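Local coordinates for protein ribose-phosphate pyrophosphokinase (PDB 5MP7) that probably makes phosphoribosyl pyrophosphate, passing the pyrophosphoryl group of ATP to the 1-hydroxyl of ribose 5-phosphate with the help of magnesium, at residues Gly180-Ala185 against Leu197-Lys202; Asp231-Gly236 against Val279-Thr284; Gly237-Ala242 against Gln269-Cys274; Gly241-Leu246 against Val254-Thr259; Leu285-Asp290 against Leu296-Ile301. All coordinates share one frame; numbering follows the deposited sequence.

Contact 1 of 5, residues Gly180-Ala185 against Leu197-Lys202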
# COMPACT_ATOMS: atom_id res chain seq x y z
N GLY A 180 49.25 -5.17 -52.08
CA GLY A 180 49.17 -3.72 -51.94
C GLY A 180 50.46 -3.03 -51.55
O GLY A 180 50.67 -1.88 -51.83
N ARG A 181 51.33 -3.75 -50.86
CA ARG A 181 52.46 -3.15 -50.20
C ARG A 181 53.82 -3.42 -50.89
O ARG A 181 54.90 -3.06 -50.39
CB ARG A 181 52.32 -3.79 -48.84
CG ARG A 181 53.33 -3.58 -47.77
CD ARG A 181 53.24 -2.23 -47.07
NE ARG A 181 54.48 -2.01 -46.31
CZ ARG A 181 54.88 -0.84 -45.80
NH1 ARG A 181 54.16 0.27 -45.92
NH2 ARG A 181 56.03 -0.81 -45.14
N VAL A 182 53.77 -3.95 -52.10
CA VAL A 182 55.00 -4.36 -52.80
C VAL A 182 55.92 -3.17 -53.12
O VAL A 182 57.13 -3.29 -53.02
CB VAL A 182 54.68 -5.19 -54.07
CG1 VAL A 182 55.94 -5.61 -54.80
CG2 VAL A 182 53.89 -6.42 -53.68
N ARG A 183 55.34 -2.02 -53.45
CA ARG A 183 56.14 -0.86 -53.78
C ARG A 183 56.97 -0.37 -52.61
O ARG A 183 58.12 0.02 -52.78
CB ARG A 183 55.24 0.29 -54.29
CG ARG A 183 55.94 1.63 -54.56
CD ARG A 183 57.09 1.50 -55.53
NE ARG A 183 58.03 2.61 -55.38
CZ ARG A 183 59.35 2.55 -55.64
NH1 ARG A 183 59.95 1.45 -56.08
NH2 ARG A 183 60.09 3.65 -55.45
N VAL A 184 56.39 -0.35 -51.41
CA VAL A 184 57.11 0.11 -50.24
C VAL A 184 58.20 -0.91 -49.94
O VAL A 184 59.32 -0.55 -49.62
CB VAL A 184 56.20 0.34 -49.00
CG1 VAL A 184 57.04 0.75 -47.80
CG2 VAL A 184 55.17 1.43 -49.31
N ALA A 185 57.86 -2.18 -50.05
CA ALA A 185 58.81 -3.25 -49.85
C ALA A 185 59.99 -3.12 -50.77
O ALA A 185 61.11 -3.35 -50.36
CB ALA A 185 58.15 -4.60 -50.04
N LEU A 197 63.41 -9.53 -53.43
CA LEU A 197 62.07 -9.19 -53.05
C LEU A 197 61.13 -10.36 -53.24
O LEU A 197 61.28 -11.12 -54.16
CB LEU A 197 61.63 -8.02 -53.92
CG LEU A 197 60.33 -7.28 -53.62
CD1 LEU A 197 60.31 -6.76 -52.20
CD2 LEU A 197 60.22 -6.11 -54.58
N ALA A 198 60.17 -10.50 -52.35
CA ALA A 198 59.11 -11.52 -52.47
C ALA A 198 57.80 -11.01 -51.88
O ALA A 198 57.79 -10.03 -51.14
CB ALA A 198 59.52 -12.79 -51.76
N PHE A 199 56.69 -11.65 -52.22
CA PHE A 199 55.42 -11.28 -51.62
C PHE A 199 54.42 -12.42 -51.63
O PHE A 199 54.58 -13.36 -52.37
CB PHE A 199 54.84 -10.07 -52.33
CG PHE A 199 54.19 -10.40 -53.62
CD1 PHE A 199 54.94 -10.61 -54.75
CD2 PHE A 199 52.80 -10.54 -53.69
CE1 PHE A 199 54.33 -10.96 -55.94
CE2 PHE A 199 52.18 -10.87 -54.87
CZ PHE A 199 52.95 -11.09 -56.00
N ILE A 200 53.39 -12.30 -50.80
CA ILE A 200 52.36 -13.28 -50.71
C ILE A 200 51.22 -12.96 -51.66
O ILE A 200 50.57 -11.95 -51.51
CB ILE A 200 51.78 -13.34 -49.30
CG1 ILE A 200 52.71 -14.15 -48.39
CG2 ILE A 200 50.65 -14.37 -49.17
CD1 ILE A 200 54.05 -13.69 -47.88
N HIS A 201 50.96 -13.88 -52.58
CA HIS A 201 49.88 -13.77 -53.53
C HIS A 201 48.67 -14.48 -52.95
O HIS A 201 48.75 -15.66 -52.63
CB HIS A 201 50.33 -14.42 -54.85
CG HIS A 201 49.26 -14.52 -55.90
ND1 HIS A 201 49.37 -15.36 -56.98
CD2 HIS A 201 48.08 -13.87 -56.05
CE1 HIS A 201 48.29 -15.25 -57.74
NE2 HIS A 201 47.49 -14.35 -57.19
N LYS A 202 47.54 -13.77 -52.86
CA LYS A 202 46.26 -14.34 -52.42
C LYS A 202 45.29 -14.46 -53.58
O LYS A 202 44.95 -13.48 -54.24
CB LYS A 202 45.66 -13.49 -51.31
CG LYS A 202 46.26 -13.88 -49.98
CD LYS A 202 46.14 -12.81 -48.90
CE LYS A 202 47.06 -13.08 -47.74
NZ LYS A 202 47.57 -11.85 -47.09
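Val182 and Ala185, one helical turn apart, meet Leu197 and Phe199, two residues apart on one side of strand 197-202. The tighter part lies at Ala185, which is buried: its CB comes within 3.7 Å of Leu197 CD1. Leu197 reaches it because its CG is anti to the backbone N (chi1 -171°), carrying the branched end out from the strand. Val182 presents its two methyls to different residues. Its CG2 stands 4.0 Å from Phe199 CG, approaching the root of the ring at a slant, and Phe199 CB is equally close. The other methyl makes the looser end, Val182 CG1 lying 4.3 Å from Leu197 CD2. Val182, Leu197 and Phe199 all remain partly exposed, and Arg183, exposed and pointing away from the strand at its root, forms a salt bridge with Glu186. On the buried side, by contrast, Ala185 also touches Val174 and Thr229. All the contacts between the segments are apolar. With strand 172-176 running parallel beside strand 197-202, helix 182-191 completes a beta-alpha-beta crossover of the type I phosphoribosyltransferase fold; the second strand of this unit carries the predicted active-site Lys202.

Contact 2 of 5, residues Asp231-Gly236 against Val279-Thr284. With ACT (acetate ion), chain D.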
# COMPACT_ATOMS: atom_id res chain seq x y z
N ASP A 231 52.68 -1.61 -43.11
CA ASP A 231 52.37 -0.31 -42.53
C ASP A 231 51.93 -0.40 -41.08
O ASP A 231 52.39 0.39 -40.24
CB ASP A 231 51.35 0.45 -43.40
CG ASP A 231 50.00 -0.27 -43.53
OD1 ASP A 231 49.94 -1.51 -43.37
OD2 ASP A 231 48.98 0.40 -43.83
N MET A 232 51.09 -1.37 -40.78
CA MET A 232 50.57 -1.54 -39.43
C MET A 232 50.34 -3.00 -39.12
O MET A 232 50.20 -3.81 -40.02
CB MET A 232 49.25 -0.78 -39.29
CG MET A 232 48.08 -1.41 -40.00
SD MET A 232 46.54 -0.60 -39.62
CE MET A 232 46.71 0.96 -40.52
N ILE A 233 50.25 -3.32 -37.84
CA ILE A 233 49.80 -4.62 -37.41
C ILE A 233 48.57 -4.38 -36.57
O ILE A 233 48.67 -3.71 -35.54
CB ILE A 233 50.85 -5.30 -36.54
CG1 ILE A 233 52.17 -5.44 -37.31
CG2 ILE A 233 50.37 -6.68 -36.12
CD1 ILE A 233 53.37 -5.65 -36.41
N ASP A 234 47.43 -4.93 -36.98
CA ASP A 234 46.21 -4.79 -36.21
C ASP A 234 45.88 -6.02 -35.35
O ASP A 234 46.15 -6.01 -34.16
CB ASP A 234 45.04 -4.36 -37.10
CG ASP A 234 43.82 -4.04 -36.31
OD1 ASP A 234 43.92 -3.80 -35.10
OD2 ASP A 234 42.75 -4.00 -36.89
N THR A 235 45.24 -7.05 -35.91
CA THR A 235 44.90 -8.29 -35.15
C THR A 235 46.01 -9.33 -35.28
O THR A 235 46.06 -10.27 -34.48
CB THR A 235 43.60 -8.94 -35.65
OG1 THR A 235 43.72 -9.20 -37.07
CG2 THR A 235 42.44 -8.00 -35.41
N GLY A 236 46.91 -9.13 -36.25
CA GLY A 236 48.03 -10.02 -36.47
C GLY A 236 47.69 -11.24 -37.33
O GLY A 236 48.51 -12.13 -37.49
N VAL A 279 59.88 -8.47 -33.69
CA VAL A 279 58.80 -7.63 -34.18
C VAL A 279 59.16 -6.20 -33.82
O VAL A 279 59.36 -5.91 -32.67
CB VAL A 279 57.48 -8.01 -33.58
CG1 VAL A 279 56.39 -7.14 -34.18
CG2 VAL A 279 57.15 -9.45 -33.82
N ILE A 280 59.34 -5.33 -34.80
CA ILE A 280 59.80 -3.98 -34.59
C ILE A 280 58.71 -3.01 -34.98
O ILE A 280 58.18 -3.09 -36.09
CB ILE A 280 61.01 -3.70 -35.45
CG1 ILE A 280 62.05 -4.78 -35.22
CG2 ILE A 280 61.64 -2.36 -35.08
CD1 ILE A 280 63.07 -4.89 -36.32
N VAL A 281 58.34 -2.14 -34.05
CA VAL A 281 57.33 -1.11 -34.25
C VAL A 281 57.79 0.21 -33.68
O VAL A 281 58.81 0.26 -33.01
CB VAL A 281 55.96 -1.43 -33.61
CG1 VAL A 281 55.39 -2.69 -34.18
CG2 VAL A 281 56.08 -1.56 -32.13
N THR A 282 57.11 1.29 -34.04
CA THR A 282 57.37 2.61 -33.46
C THR A 282 56.31 2.86 -32.45
O THR A 282 55.34 2.10 -32.34
CB THR A 282 57.36 3.78 -34.49
OG1 THR A 282 56.00 4.05 -34.91
CG2 THR A 282 58.21 3.44 -35.67
N ASN A 283 56.44 3.97 -31.76
CA ASN A 283 55.44 4.34 -30.76
C ASN A 283 54.44 5.41 -31.22
O ASN A 283 54.14 6.34 -30.47
CB ASN A 283 56.14 4.72 -29.43
CG ASN A 283 56.88 6.02 -29.52
OD1 ASN A 283 57.36 6.42 -30.58
ND2 ASN A 283 57.00 6.69 -28.41
N THR A 284 53.98 5.33 -32.47
CA THR A 284 52.97 6.27 -32.95
C THR A 284 51.70 6.08 -32.17
O THR A 284 50.96 7.01 -32.00
CB THR A 284 52.65 6.07 -34.44
OG1 THR A 284 52.53 4.69 -34.74
CG2 THR A 284 53.73 6.70 -35.33
C ACT D . 45.48 -7.82 -39.66
O ACT D . 46.73 -7.96 -39.41
OXT ACT D . 44.65 -7.42 -38.82
CH3 ACT D . 44.89 -8.15 -41.00
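Ile233 lies in the short strand 232-233, just past the corner the chain turns at Asp231, and faces Val279 and Val281 of strand 279-282 without any backbone pairing between the two segments. One atom makes the contact: Ile233 CD1 is 4.0 Å from Val279 CG1 and 4.2 Å from Val281 CG1. Its reach comes from chi2 of 160°, which stretches the ethyl branch toward the two valines, and all three residues are buried. Beyond Ile233 the chain becomes a loop that grips an acetate, probably from the crystallisation liquor. Thr235 holds one oxygen twice, through Thr235 N to OXT (3.0 Å, 163° at the hydrogen) and Thr235 OG1 to OXT (2.7 Å). The hydroxyl can join its own amide there because chi1 is 56°. Gly236 N adds a weak bond to the acetate O at 3.4 Å. The residues that bind it belong to the predicted ribose 5-phosphate loop, Asp234 to Thr238, consistent with a site for an anion. Ile233 also packs on Ile256 and Ala258 of strand 253-258, while Val279 touches Leu296 of strand 296-299. On the other side of the sheet, Ile280 meets Leu159, Tyr162 and Ile163 of helix 156-167.

Contact 3 of 5, residues Gly237-Ala242 against Gln269-Cys274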
# COMPACT_ATOMS: atom_id res chain seq x y z
N GLY A 237 46.49 -11.27 -37.92
CA GLY A 237 46.04 -12.43 -38.70
C GLY A 237 46.82 -12.62 -39.99
O GLY A 237 47.38 -13.68 -40.22
N THR A 238 46.87 -11.58 -40.80
CA THR A 238 47.56 -11.60 -42.08
C THR A 238 49.02 -11.83 -41.85
O THR A 238 49.62 -12.62 -42.55
CB THR A 238 47.41 -10.24 -42.81
OG1 THR A 238 46.07 -10.09 -43.28
CG2 THR A 238 48.40 -10.06 -43.99
N ILE A 239 49.60 -11.10 -40.92
CA ILE A 239 51.03 -11.19 -40.70
C ILE A 239 51.43 -12.56 -40.12
O ILE A 239 52.44 -13.10 -40.55
CB ILE A 239 51.54 -9.99 -39.88
CG1 ILE A 239 51.50 -8.76 -40.78
CG2 ILE A 239 52.97 -10.17 -39.43
CD1 ILE A 239 51.63 -7.45 -40.04
N ALA A 240 50.65 -13.11 -39.19
CA ALA A 240 50.97 -14.44 -38.65
C ALA A 240 50.86 -15.49 -39.74
O ALA A 240 51.70 -16.36 -39.81
CB ALA A 240 50.06 -14.82 -37.50
N GLY A 241 49.86 -15.36 -40.60
CA GLY A 241 49.70 -16.24 -41.76
C GLY A 241 50.93 -16.22 -42.66
O GLY A 241 51.38 -17.26 -43.13
N ALA A 242 51.47 -15.02 -42.88
CA ALA A 242 52.63 -14.88 -43.71
C ALA A 242 53.87 -15.54 -43.10
O ALA A 242 54.69 -16.10 -43.81
CB ALA A 242 52.88 -13.42 -44.04
N GLN A 269 49.61 -12.28 -28.34
CA GLN A 269 49.69 -13.72 -28.20
C GLN A 269 50.02 -14.43 -29.54
O GLN A 269 50.86 -15.33 -29.60
CB GLN A 269 48.36 -14.16 -27.63
CG GLN A 269 48.04 -15.63 -27.89
CD GLN A 269 48.28 -16.40 -26.62
OE1 GLN A 269 47.61 -16.16 -25.60
NE2 GLN A 269 49.29 -17.28 -26.63
N ARG A 270 49.34 -14.01 -30.60
CA ARG A 270 49.53 -14.50 -31.97
C ARG A 270 50.96 -14.32 -32.47
O ARG A 270 51.59 -15.27 -32.98
CB ARG A 270 48.54 -13.79 -32.93
CG ARG A 270 47.27 -14.61 -33.14
CD ARG A 270 46.95 -14.76 -34.62
NE ARG A 270 46.04 -13.73 -35.05
CZ ARG A 270 44.71 -13.79 -35.11
NH1 ARG A 270 44.03 -14.87 -34.72
NH2 ARG A 270 44.06 -12.72 -35.54
N LEU A 271 51.50 -13.12 -32.27
CA LEU A 271 52.85 -12.82 -32.71
C LEU A 271 53.97 -13.44 -31.88
O LEU A 271 54.99 -13.88 -32.43
CB LEU A 271 53.06 -11.33 -32.76
CG LEU A 271 52.14 -10.61 -33.76
CD1 LEU A 271 52.28 -9.11 -33.56
CD2 LEU A 271 52.48 -10.98 -35.18
N ALA A 272 53.76 -13.51 -30.58
CA ALA A 272 54.70 -14.18 -29.68
C ALA A 272 54.82 -15.70 -29.95
O ALA A 272 55.90 -16.25 -29.82
CB ALA A 272 54.30 -13.94 -28.22
N GLU A 273 53.71 -16.33 -30.35
CA GLU A 273 53.64 -17.77 -30.63
C GLU A 273 53.97 -18.14 -32.06
O GLU A 273 54.25 -19.30 -32.34
CB GLU A 273 52.25 -18.33 -30.36
CG GLU A 273 51.95 -18.45 -28.87
CD GLU A 273 50.51 -18.83 -28.58
OE1 GLU A 273 49.74 -19.12 -29.53
OE2 GLU A 273 50.12 -18.79 -27.39
N CYS A 274 53.95 -17.17 -32.97
CA CYS A 274 54.40 -17.46 -34.33
C CYS A 274 55.95 -17.47 -34.30
O CYS A 274 56.60 -17.05 -33.33
CB CYS A 274 53.85 -16.43 -35.34
SG CYS A 274 54.78 -14.88 -35.46
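Ala240 and Arg270 meet between two helices, one on each, that run side by side, their short axes 9.8 Å apart and only 12° from parallel. The apolar contacts are modest. Ala240 CB points at the other helix and lies 4.2 Å from Arg270 CD, so it meets the aliphatic stem of the arginine and not its charged end. Ile239 CG2 and Leu271 CD2 are 4.4 Å apart on the buried side, where both residues also touch Ile233 and Ile256. At the C-terminal end of helix 269-273 the backbones come nearest, with CA of Ala240 and CA of Cys274 separated by 6.3 Å.

The polar part belongs to the guanidinium of Arg270. Bends at chi2 (-130°) and chi3 (-93°) fold the chain back toward the start of helix 237-242, where Arg270 NH2 lies 3.7 Å from both Gly237 N and Gly237 CA. This is van der Waals contact. The directional bond of NH2 goes instead to Thr235 O and is weak. The arginine thus spans the loop and the first helical turn of the predicted ribose 5-phosphate site, and its positive charge would probably add to the attraction for an anion there.

Backbone bonds remain within each helix, such as Gly241 N to Gly237 O at 3.0 Å. Near-parallel helices following the adjacent strands 225-230 and 253-258 are characteristic of consecutive beta-alpha-beta crossovers on one side of a parallel sheet, here in the phosphoribosyltransferase-like domain.

Contact 4 of 5, residues Gly241-Leu246 against Val254-Thr259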
# COMPACT_ATOMS: atom_id res chain seq x y z
N GLY A 241 49.86 -15.36 -40.60
CA GLY A 241 49.70 -16.24 -41.76
C GLY A 241 50.93 -16.22 -42.66
O GLY A 241 51.38 -17.26 -43.13
N ALA A 242 51.47 -15.02 -42.88
CA ALA A 242 52.63 -14.88 -43.71
C ALA A 242 53.87 -15.54 -43.10
O ALA A 242 54.69 -16.10 -43.81
CB ALA A 242 52.88 -13.42 -44.04
N VAL A 243 54.01 -15.46 -41.79
CA VAL A 243 55.16 -16.05 -41.11
C VAL A 243 55.15 -17.54 -41.31
O VAL A 243 56.18 -18.12 -41.63
CB VAL A 243 55.15 -15.74 -39.61
CG1 VAL A 243 56.18 -16.58 -38.86
CG2 VAL A 243 55.45 -14.26 -39.40
N ASN A 244 53.98 -18.14 -41.10
CA ASN A 244 53.81 -19.58 -41.22
C ASN A 244 54.10 -20.06 -42.66
O ASN A 244 54.71 -21.10 -42.87
CB ASN A 244 52.40 -19.95 -40.79
CG ASN A 244 52.00 -21.34 -41.27
OD1 ASN A 244 52.61 -22.31 -40.86
ND2 ASN A 244 51.00 -21.44 -42.17
N LEU A 245 53.64 -19.28 -43.64
CA LEU A 245 53.89 -19.57 -45.06
C LEU A 245 55.36 -19.51 -45.40
O LEU A 245 55.84 -20.31 -46.21
CB LEU A 245 53.14 -18.58 -45.95
CG LEU A 245 52.21 -19.18 -46.98
CD1 LEU A 245 51.05 -19.93 -46.34
CD2 LEU A 245 51.69 -18.02 -47.82
N LEU A 246 56.07 -18.52 -44.86
CA LEU A 246 57.50 -18.35 -45.16
C LEU A 246 58.30 -19.48 -44.50
O LEU A 246 59.27 -19.96 -45.08
CB LEU A 246 58.01 -17.00 -44.67
CG LEU A 246 57.47 -15.80 -45.41
CD1 LEU A 246 57.76 -14.53 -44.63
CD2 LEU A 246 58.04 -15.71 -46.81
N VAL A 254 62.46 -15.09 -39.72
CA VAL A 254 61.54 -14.02 -40.10
C VAL A 254 61.57 -12.85 -39.12
O VAL A 254 61.37 -13.04 -37.94
CB VAL A 254 60.08 -14.49 -40.21
CG1 VAL A 254 59.21 -13.33 -40.69
CG2 VAL A 254 59.98 -15.63 -41.21
N ILE A 255 61.74 -11.63 -39.64
CA ILE A 255 61.66 -10.42 -38.89
C ILE A 255 60.47 -9.60 -39.37
O ILE A 255 60.33 -9.35 -40.56
CB ILE A 255 62.94 -9.63 -39.04
CG1 ILE A 255 64.06 -10.42 -38.38
CG2 ILE A 255 62.82 -8.27 -38.37
CD1 ILE A 255 65.42 -9.98 -38.87
N ILE A 256 59.64 -9.15 -38.42
CA ILE A 256 58.48 -8.31 -38.68
C ILE A 256 58.78 -6.86 -38.33
O ILE A 256 59.26 -6.57 -37.27
CB ILE A 256 57.27 -8.76 -37.90
CG1 ILE A 256 56.97 -10.21 -38.27
CG2 ILE A 256 56.08 -7.89 -38.26
CD1 ILE A 256 55.79 -10.81 -37.55
N ALA A 257 58.53 -5.96 -39.28
CA ALA A 257 58.74 -4.53 -39.08
C ALA A 257 57.52 -3.75 -39.59
O ALA A 257 57.06 -3.96 -40.68
CB ALA A 257 59.98 -4.08 -39.77
N ALA A 258 56.98 -2.89 -38.75
CA ALA A 258 55.83 -2.07 -39.10
C ALA A 258 55.90 -0.76 -38.36
O ALA A 258 56.45 -0.70 -37.27
CB ALA A 258 54.54 -2.77 -38.75
N THR A 259 55.35 0.30 -38.93
CA THR A 259 55.34 1.57 -38.24
C THR A 259 54.35 1.58 -37.10
O THR A 259 54.71 2.00 -36.00
CB THR A 259 55.02 2.68 -39.21
OG1 THR A 259 56.03 2.68 -40.21
CG2 THR A 259 55.06 4.01 -38.53
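No ring, amide or other flat group takes part where Val243 and Leu246 meet Val254 and Ile256, so there are no faces or edges to match, and the contact consists of aliphatic branches alone. It is the helix-on-sheet packing of a beta-alpha-beta unit: helix 237-248 links the parallel neighbours 225-230 and 253-258. The geometry agrees, since the axes of helix 241-246 and strand 254-258 are 9.8 Å apart and run at 158°, close to antiparallel. Val243 and Leu246 lie three positions apart on the helix, and Val254 and Ile256 two apart on the strand, which brings both pairs to the same interface. Their four side chains are buried, and Leu228 of the adjacent strand touches both Val243 and Val254. Val254 divides its methyls between the two helix residues. With CG1 anti to the backbone N (chi1 -177°), that methyl lies 4.1 Å from Val243 CG2, and the other, CG2, is 4.2 Å from Leu246 CB. Ile256 is rooted farther along the strand and its extended end leans back toward the helix. Its side chain crosses that of Val243 at about a right angle, leaving Ile256 CD1 3.9 Å from Val243 CG2.

Contact 5 of 5, residues Leu285-Asp290 against Leu296-Ile301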
# COMPACT_ATOMS: atom_id res chain seq x y z
N LEU A 285 51.48 4.86 -31.71
CA LEU A 285 50.41 4.49 -30.81
C LEU A 285 51.02 4.05 -29.52
O LEU A 285 52.16 3.61 -29.51
CB LEU A 285 49.63 3.31 -31.39
CG LEU A 285 48.85 3.76 -32.62
CD1 LEU A 285 48.60 2.64 -33.59
CD2 LEU A 285 47.51 4.39 -32.24
N PRO A 286 50.27 4.18 -28.40
CA PRO A 286 50.88 3.82 -27.11
C PRO A 286 50.94 2.30 -27.01
O PRO A 286 49.94 1.64 -27.24
CB PRO A 286 49.92 4.41 -26.08
CG PRO A 286 48.63 4.49 -26.78
CD PRO A 286 48.90 4.67 -28.24
N ILE A 287 52.10 1.76 -26.69
CA ILE A 287 52.25 0.33 -26.56
C ILE A 287 52.17 0.02 -25.07
O ILE A 287 53.17 0.07 -24.38
CB ILE A 287 53.61 -0.15 -27.11
CG1 ILE A 287 53.94 0.49 -28.49
CG2 ILE A 287 53.61 -1.67 -27.18
CD1 ILE A 287 53.02 0.08 -29.63
N THR A 288 50.97 -0.32 -24.60
CA THR A 288 50.76 -0.59 -23.19
C THR A 288 51.31 -1.95 -22.82
O THR A 288 51.69 -2.75 -23.70
CB THR A 288 49.26 -0.57 -22.82
OG1 THR A 288 48.54 -1.59 -23.53
CG2 THR A 288 48.65 0.79 -23.11
N GLU A 289 51.32 -2.24 -21.53
CA GLU A 289 51.95 -3.46 -21.02
C GLU A 289 51.21 -4.75 -21.41
O GLU A 289 51.84 -5.77 -21.66
CB GLU A 289 52.24 -3.32 -19.52
CG GLU A 289 53.07 -2.02 -19.30
CD GLU A 289 54.42 -1.94 -20.07
OE1 GLU A 289 54.84 -2.92 -20.72
OE2 GLU A 289 55.09 -0.88 -20.02
N ASP A 290 49.90 -4.67 -21.61
CA ASP A 290 49.15 -5.78 -22.19
C ASP A 290 49.54 -6.15 -23.64
O ASP A 290 49.32 -7.28 -24.07
CB ASP A 290 47.64 -5.49 -22.13
CG ASP A 290 47.10 -5.54 -20.70
OD1 ASP A 290 47.82 -6.03 -19.80
OD2 ASP A 290 45.96 -5.08 -20.49
N LEU A 296 59.12 -8.16 -29.12
CA LEU A 296 58.76 -6.80 -29.45
C LEU A 296 59.80 -5.75 -29.11
O LEU A 296 60.25 -5.65 -28.00
CB LEU A 296 57.45 -6.43 -28.76
CG LEU A 296 56.86 -5.13 -29.28
CD1 LEU A 296 56.44 -5.23 -30.74
CD2 LEU A 296 55.66 -4.75 -28.43
N THR A 297 60.14 -4.94 -30.08
CA THR A 297 61.04 -3.81 -29.92
C THR A 297 60.32 -2.55 -30.37
O THR A 297 59.68 -2.55 -31.40
CB THR A 297 62.25 -3.98 -30.82
OG1 THR A 297 62.92 -5.19 -30.43
CG2 THR A 297 63.19 -2.78 -30.73
N VAL A 298 60.38 -1.50 -29.56
CA VAL A 298 59.69 -0.25 -29.85
C VAL A 298 60.69 0.84 -30.02
O VAL A 298 61.49 1.08 -29.13
CB VAL A 298 58.70 0.13 -28.74
CG1 VAL A 298 57.96 1.40 -29.09
CG2 VAL A 298 57.68 -1.00 -28.57
N LEU A 299 60.65 1.49 -31.18
CA LEU A 299 61.56 2.63 -31.42
C LEU A 299 60.77 3.89 -31.31
O LEU A 299 59.57 3.89 -31.60
CB LEU A 299 62.19 2.53 -32.79
CG LEU A 299 62.88 1.20 -33.09
CD1 LEU A 299 63.26 1.19 -34.57
CD2 LEU A 299 64.12 0.95 -32.22
N SER A 300 61.39 4.96 -30.85
CA SER A 300 60.68 6.19 -30.64
C SER A 300 60.54 6.98 -31.94
O SER A 300 61.51 7.16 -32.63
CB SER A 300 61.39 7.08 -29.62
OG SER A 300 60.52 8.17 -29.27
N ILE A 301 59.34 7.47 -32.21
CA ILE A 301 59.10 8.41 -33.29
C ILE A 301 59.29 9.89 -32.86
O ILE A 301 59.16 10.78 -33.67
CB ILE A 301 57.67 8.19 -33.87
CG1 ILE A 301 57.64 8.57 -35.34
CG2 ILE A 301 56.57 8.91 -33.10
CD1 ILE A 301 58.13 7.44 -36.22
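Ile287 belongs to the irregular connection between strands 278-282 and 296-299, neighbouring parallel strands at the end of the mixed sheet that are joined here by a loop containing neither helix nor strand. The loop folds back over its own following strand, and Ile287 is the anchor: its CA lies 8.2 Å from the CA of Val298, a separation bridged by side chains. Its two branches take different partners. The methyl Ile287 CG2 packs on Leu296 CD2 at 3.9 Å. The methylene Ile287 CG1 meets both methyls of Val298, with CG2 at 4.0 Å and CG1 at 4.2 Å, as the two side chains run past each other in opposite directions. Leu296 lies on the same side of the strand as Val298, and its chi1 of -168°, with CG anti to the backbone N, carries its branched end out to Ile287.

Around this patch, Leu296 and Val298 also touch Val281 of the adjoining strand. Past the strand, Ser300 OG bonds to Ala302 N at the start of helix 302-314, while Ile301 N is bound by Asn283 OD1. Farther along the loop, Asp290 packs on Lys222 of a second subunit, although Asp290 itself is poorly ordered.

Ile287 is buried, whereas both its partners are partly exposed. With just 102 Å² buried between the segments and hydrocarbon on both sides, the hold depends on dispersion and the exclusion of water. These contacts are not directional; the directional bonds nearby are those of the strand pairing and of the serine cap.

Along the chain the order is contact 1, then contacts 3 and 4, which lie between the two halves of contact 2, and finally contact 5. Contacts 1, 2, 4 and 5 all reach the mixed sheet; contact 1, beside edge strand 215-218, and contact 5, on the opposite edge strand 296-299, have centres about 25 Å apart. Contacts 3 and 4 share helix 237-248, their centres about 7 Å apart. Neighbouring strands 253-258, 278-282 and 296-299 tie contacts 4, 2 and 5 by backbone bonds such as Ile280 N to Ile256 O (2.8 Å). Lys202 NZ of contact 1 approaches Thr238 CG2 (3.7 Å), so the predicted active-site lysine probably works beside the predicted ribose 5-phosphate loop of contacts 2 and 3.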